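Local structure of HAT1-interacting factor 1 (4NQ0) at residues E184-L189 against L214-R219; L63-A68 against D208-A213. The protein acts as a homodimeric nuclear chaperone for histones H3 and H4, also binds H2A-H2B dimers, and takes part in chromatin assembly and telomere silencing. One frame throughout, in Å; residues are numbered along the deposited sequence.

Interaction 1 (E184-L189 against L214-R219)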
# COMPACT_ATOMS: atom_id res chain seq x y z
N GLU A 184 -8.33 -11.35 2.99
CA GLU A 184 -9.33 -12.35 2.61
C GLU A 184 -8.72 -13.75 2.64
O GLU A 184 -7.51 -13.91 2.54
CB GLU A 184 -9.85 -12.10 1.20
CG GLU A 184 -10.50 -10.74 0.96
CD GLU A 184 -10.87 -10.55 -0.50
OE1 GLU A 184 -11.32 -11.53 -1.13
OE2 GLU A 184 -10.70 -9.43 -1.03
N ASP A 185 -9.59 -14.75 2.76
CA ASP A 185 -9.20 -16.14 2.63
C ASP A 185 -8.77 -16.41 1.20
O ASP A 185 -9.36 -15.90 0.25
CB ASP A 185 -10.36 -17.08 2.98
CG ASP A 185 -9.92 -18.52 3.20
OD1 ASP A 185 -9.95 -18.96 4.36
OD2 ASP A 185 -9.53 -19.21 2.23
N VAL A 186 -7.76 -17.27 1.06
CA VAL A 186 -7.20 -17.60 -0.24
C VAL A 186 -8.20 -18.32 -1.16
O VAL A 186 -7.96 -18.44 -2.36
CB VAL A 186 -5.90 -18.40 -0.09
CG1 VAL A 186 -6.19 -19.83 0.36
CG2 VAL A 186 -5.12 -18.36 -1.39
N SER A 187 -9.32 -18.78 -0.60
CA SER A 187 -10.42 -19.34 -1.40
C SER A 187 -11.05 -18.32 -2.35
O SER A 187 -11.69 -18.71 -3.33
CB SER A 187 -11.50 -19.94 -0.49
OG SER A 187 -12.20 -18.93 0.22
N GLN A 188 -10.88 -17.02 -2.08
CA GLN A 188 -11.49 -15.98 -2.90
C GLN A 188 -10.55 -15.43 -3.99
O GLN A 188 -10.88 -14.45 -4.67
CB GLN A 188 -12.05 -14.88 -2.00
CG GLN A 188 -13.35 -15.31 -1.29
CD GLN A 188 -13.77 -14.41 -0.16
OE1 GLN A 188 -13.40 -13.23 -0.10
NE2 GLN A 188 -14.54 -14.95 0.76
N LEU A 189 -9.41 -16.09 -4.18
CA LEU A 189 -8.40 -15.74 -5.18
C LEU A 189 -8.93 -15.99 -6.59
O LEU A 189 -9.51 -17.04 -6.85
CB LEU A 189 -7.16 -16.62 -4.97
CG LEU A 189 -5.86 -16.32 -5.72
CD1 LEU A 189 -5.30 -14.96 -5.36
CD2 LEU A 189 -4.84 -17.41 -5.42
N LEU A 214 -2.53 -9.07 -0.80
CA LEU A 214 -2.66 -9.12 0.65
C LEU A 214 -3.05 -10.52 1.08
O LEU A 214 -2.48 -11.07 2.01
CB LEU A 214 -3.76 -8.18 1.15
CG LEU A 214 -3.46 -6.70 1.31
CD1 LEU A 214 -4.76 -5.99 1.70
CD2 LEU A 214 -2.37 -6.45 2.35
N MET A 215 -4.06 -11.05 0.41
CA MET A 215 -4.54 -12.40 0.65
C MET A 215 -3.38 -13.39 0.64
O MET A 215 -3.24 -14.20 1.55
CB MET A 215 -5.59 -12.73 -0.41
CG MET A 215 -6.00 -14.18 -0.59
SD MET A 215 -6.93 -14.36 -2.15
CE MET A 215 -8.25 -13.15 -1.93
N LEU A 216 -2.54 -13.29 -0.39
CA LEU A 216 -1.43 -14.23 -0.57
C LEU A 216 -0.31 -14.02 0.47
O LEU A 216 0.15 -14.98 1.10
CB LEU A 216 -0.88 -14.11 -2.00
CG LEU A 216 -1.85 -14.61 -3.08
CD1 LEU A 216 -1.47 -14.13 -4.48
CD2 LEU A 216 -1.94 -16.14 -3.04
N LEU A 217 0.10 -12.77 0.66
CA LEU A 217 1.12 -12.42 1.64
C LEU A 217 0.69 -12.75 3.08
O LEU A 217 1.50 -13.20 3.88
CB LEU A 217 1.46 -10.92 1.54
CG LEU A 217 2.19 -10.46 0.28
CD1 LEU A 217 2.12 -8.95 0.13
CD2 LEU A 217 3.64 -10.93 0.30
N GLY A 218 -0.59 -12.52 3.38
CA GLY A 218 -1.13 -12.73 4.72
C GLY A 218 -1.60 -14.15 5.05
O GLY A 218 -1.92 -14.45 6.20
N ARG A 219 -1.66 -15.02 4.04
CA ARG A 219 -1.99 -16.43 4.23
C ARG A 219 -1.26 -16.99 5.46
O ARG A 219 -0.03 -16.92 5.53
CB ARG A 219 -1.59 -17.23 2.98
CG ARG A 219 -1.99 -18.70 2.99
CD ARG A 219 -1.30 -19.44 1.85
NE ARG A 219 -1.36 -20.90 1.99
CZ ARG A 219 -0.45 -21.66 2.60
NH1 ARG A 219 -0.62 -22.98 2.65
NH2 ARG A 219 0.64 -21.12 3.16
O HOH W 1 -5.22 -15.20 3.13

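Interaction 2 (L63-A68 against D208-A213)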
# COMPACT_ATOMS: atom_id res chain seq x y z
N LEU A 63 3.12 -11.12 -8.93
CA LEU A 63 2.32 -11.06 -10.15
C LEU A 63 1.15 -10.10 -9.98
O LEU A 63 0.81 -9.36 -10.90
CB LEU A 63 1.81 -12.45 -10.56
CG LEU A 63 2.88 -13.41 -11.08
CD1 LEU A 63 2.36 -14.83 -11.09
CD2 LEU A 63 3.36 -13.02 -12.47
N PHE A 64 0.55 -10.11 -8.79
CA PHE A 64 -0.57 -9.23 -8.50
C PHE A 64 -0.11 -7.79 -8.26
O PHE A 64 -0.71 -6.84 -8.78
CB PHE A 64 -1.36 -9.79 -7.30
CG PHE A 64 -2.13 -11.04 -7.63
CD1 PHE A 64 -3.46 -10.96 -8.03
CD2 PHE A 64 -1.53 -12.29 -7.56
CE1 PHE A 64 -4.18 -12.12 -8.35
CE2 PHE A 64 -2.24 -13.44 -7.87
CZ PHE A 64 -3.56 -13.36 -8.26
N THR A 65 0.98 -7.63 -7.52
CA THR A 65 1.45 -6.27 -7.18
C THR A 65 2.03 -5.52 -8.38
O THR A 65 1.73 -4.34 -8.58
CB THR A 65 2.46 -6.29 -6.01
OG1 THR A 65 3.65 -6.97 -6.41
CG2 THR A 65 1.84 -6.98 -4.81
N ILE A 66 2.82 -6.22 -9.20
CA ILE A 66 3.30 -5.64 -10.46
C ILE A 66 2.13 -5.32 -11.39
O ILE A 66 2.07 -4.22 -11.96
CB ILE A 66 4.31 -6.58 -11.16
CG1 ILE A 66 5.58 -6.72 -10.29
CG2 ILE A 66 4.68 -6.05 -12.53
CD1 ILE A 66 6.42 -7.90 -10.64
N PHE A 67 1.19 -6.26 -11.52
CA PHE A 67 -0.00 -6.07 -12.36
C PHE A 67 -0.75 -4.81 -11.90
O PHE A 67 -1.13 -3.96 -12.71
CB PHE A 67 -0.90 -7.32 -12.25
CG PHE A 67 -1.95 -7.48 -13.35
CD1 PHE A 67 -2.29 -6.46 -14.25
CD2 PHE A 67 -2.65 -8.68 -13.44
CE1 PHE A 67 -3.28 -6.66 -15.21
CE2 PHE A 67 -3.64 -8.88 -14.39
CZ PHE A 67 -3.95 -7.88 -15.28
N ALA A 68 -0.93 -4.68 -10.59
CA ALA A 68 -1.66 -3.54 -10.03
C ALA A 68 -0.94 -2.22 -10.32
O ALA A 68 -1.56 -1.26 -10.77
CB ALA A 68 -1.86 -3.71 -8.54
N ASP A 208 -8.29 -4.28 -6.51
CA ASP A 208 -8.73 -5.67 -6.38
C ASP A 208 -7.53 -6.62 -6.51
O ASP A 208 -7.44 -7.62 -5.80
CB ASP A 208 -9.78 -6.01 -7.44
CG ASP A 208 -10.42 -7.35 -7.19
OD1 ASP A 208 -11.03 -7.53 -6.11
OD2 ASP A 208 -10.32 -8.24 -8.06
N LEU A 209 -6.61 -6.29 -7.41
CA LEU A 209 -5.38 -7.06 -7.57
C LEU A 209 -4.53 -7.00 -6.31
O LEU A 209 -3.93 -7.99 -5.92
CB LEU A 209 -4.58 -6.59 -8.78
CG LEU A 209 -5.15 -7.07 -10.13
CD1 LEU A 209 -4.70 -6.16 -11.25
CD2 LEU A 209 -4.73 -8.52 -10.38
N LEU A 210 -4.47 -5.83 -5.68
CA LEU A 210 -3.75 -5.69 -4.41
C LEU A 210 -4.45 -6.42 -3.26
O LEU A 210 -3.77 -7.00 -2.40
CB LEU A 210 -3.51 -4.22 -4.07
CG LEU A 210 -2.53 -3.50 -4.98
CD1 LEU A 210 -2.62 -1.98 -4.83
CD2 LEU A 210 -1.09 -3.98 -4.71
N ALA A 211 -5.79 -6.44 -3.25
CA ALA A 211 -6.53 -7.21 -2.24
C ALA A 211 -6.06 -8.66 -2.28
O ALA A 211 -5.86 -9.30 -1.24
CB ALA A 211 -8.06 -7.13 -2.43
N GLN A 212 -5.84 -9.17 -3.49
CA GLN A 212 -5.33 -10.52 -3.66
C GLN A 212 -3.86 -10.66 -3.29
O GLN A 212 -3.45 -11.71 -2.81
CB GLN A 212 -5.61 -11.00 -5.09
CG GLN A 212 -7.11 -11.09 -5.39
CD GLN A 212 -7.40 -11.34 -6.84
OE1 GLN A 212 -7.35 -12.48 -7.30
NE2 GLN A 212 -7.71 -10.27 -7.59
N ALA A 213 -3.05 -9.63 -3.53
CA ALA A 213 -1.67 -9.64 -3.00
C ALA A 213 -1.66 -9.81 -1.48
O ALA A 213 -0.88 -10.61 -0.94
CB ALA A 213 -0.92 -8.39 -3.40

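Interaction 1 (E184-L189 against L214-R219)
Met215 pushes its side chain into the turn formed by Glu184 to Leu189. Its CB lies 3.7 Å from Glu184 O. Met215 CG is anti to the backbone N (chi1 165°) and packs against both Glu184 O and the backbone of Val186, 3.6 Å from Val186 CA. SD comes next and rests on Leu189, 3.6 Å from Leu189 CB. The Met215 chain then bends (chi3 -56°), and Met215 CE ends 3.6 Å from Glu184 OE1. Glu184 CB and Asp185 O are also close to this methyl. The thioether packs against the short 3-10 turn of Val186, Ser187 and Gln188. The turn opens the predicted TPR 1, and Met215 sits near the C-terminal end of helix 202-218 in the same repeat. An Asx turn shapes the start of this segment: Asp185 OD2 accepts from Ser187 N at 2.9 Å through its anti lone pair. Beside the methionine, Leu189 and Leu216 cross at about a right angle, CD2 to CD2 at 4.0 Å. Pro61 of helix 61-77 also touches Leu216. No direct hydrogen bond joins the two segments. One water donates to both Glu184 O and Met215 O, at 2.7 Å from each.

Interaction 2 (L63-A68 against D208-A213)
Leu209 sets its two methyls against Phe64 and Phe67 of helix 61-77. The contact is an antiparallel helix-helix packing in the TPR-type helical array. The axes of the two short segments come within 8.1 Å, with 158° between their N-to-C directions. Helix 202-218 belongs to the predicted TPR 1. Leu209 CD1 stands over one face of the Phe67 ring, 3.8 Å from its centroid and shifted toward the rim, a CH-pi contact. Phe67 CG is anti to the backbone N (chi1 -162°) and lies 3.7 Å from Leu209 CD1. Leu209 CD2 meets Phe64 CD1 at 3.6 Å, where the two side chains cross at about a right angle, and it also touches the Phe67 ring. The Phe64 ring also meets Gln212, and its plane is tilted 60° from the amide. Phe64 CE1 comes 3.4 Å from Gln212 OE1, an oxygen that accepts from Arg190 N. Gln212 NE2 bonds to Tyr197 OH and to Asp208 O, the latter also held by Gln212 N from the opposite face of its plane. On another side of the interface, Ala68 CB sits 3.6 Å from Leu210 CG. Leu210 also packs on Val238 and Leu241 of helix 229-248. Thr65 CG2 presses on Ala213 CB at 3.4 Å, tighter than usual van der Waals contact.

Both interactions use helix 202-218, at successive parts of its length, and their centres lie about 11 Å apart. Interaction 2 is the buried one, a helix-to-helix core contact made mainly of aromatic and aliphatic groups, with one buried amide whose polar atoms are hydrogen-bonded. Interaction 1 is partly buried and nearer the surface. It joins a loop to the end of the helix, through a thioether, a few aliphatic side chains, backbone atoms and a bridging water. Its loop segment also falls within the region important for histone binding. The two contacts meet directly: Leu216 CD1 touches Phe64 CE2 at 3.5 Å, and Leu189 CD1 lies 3.7 Å from Phe64 CZ. The Phe64 ring is therefore shared between the helix core and the loop packing.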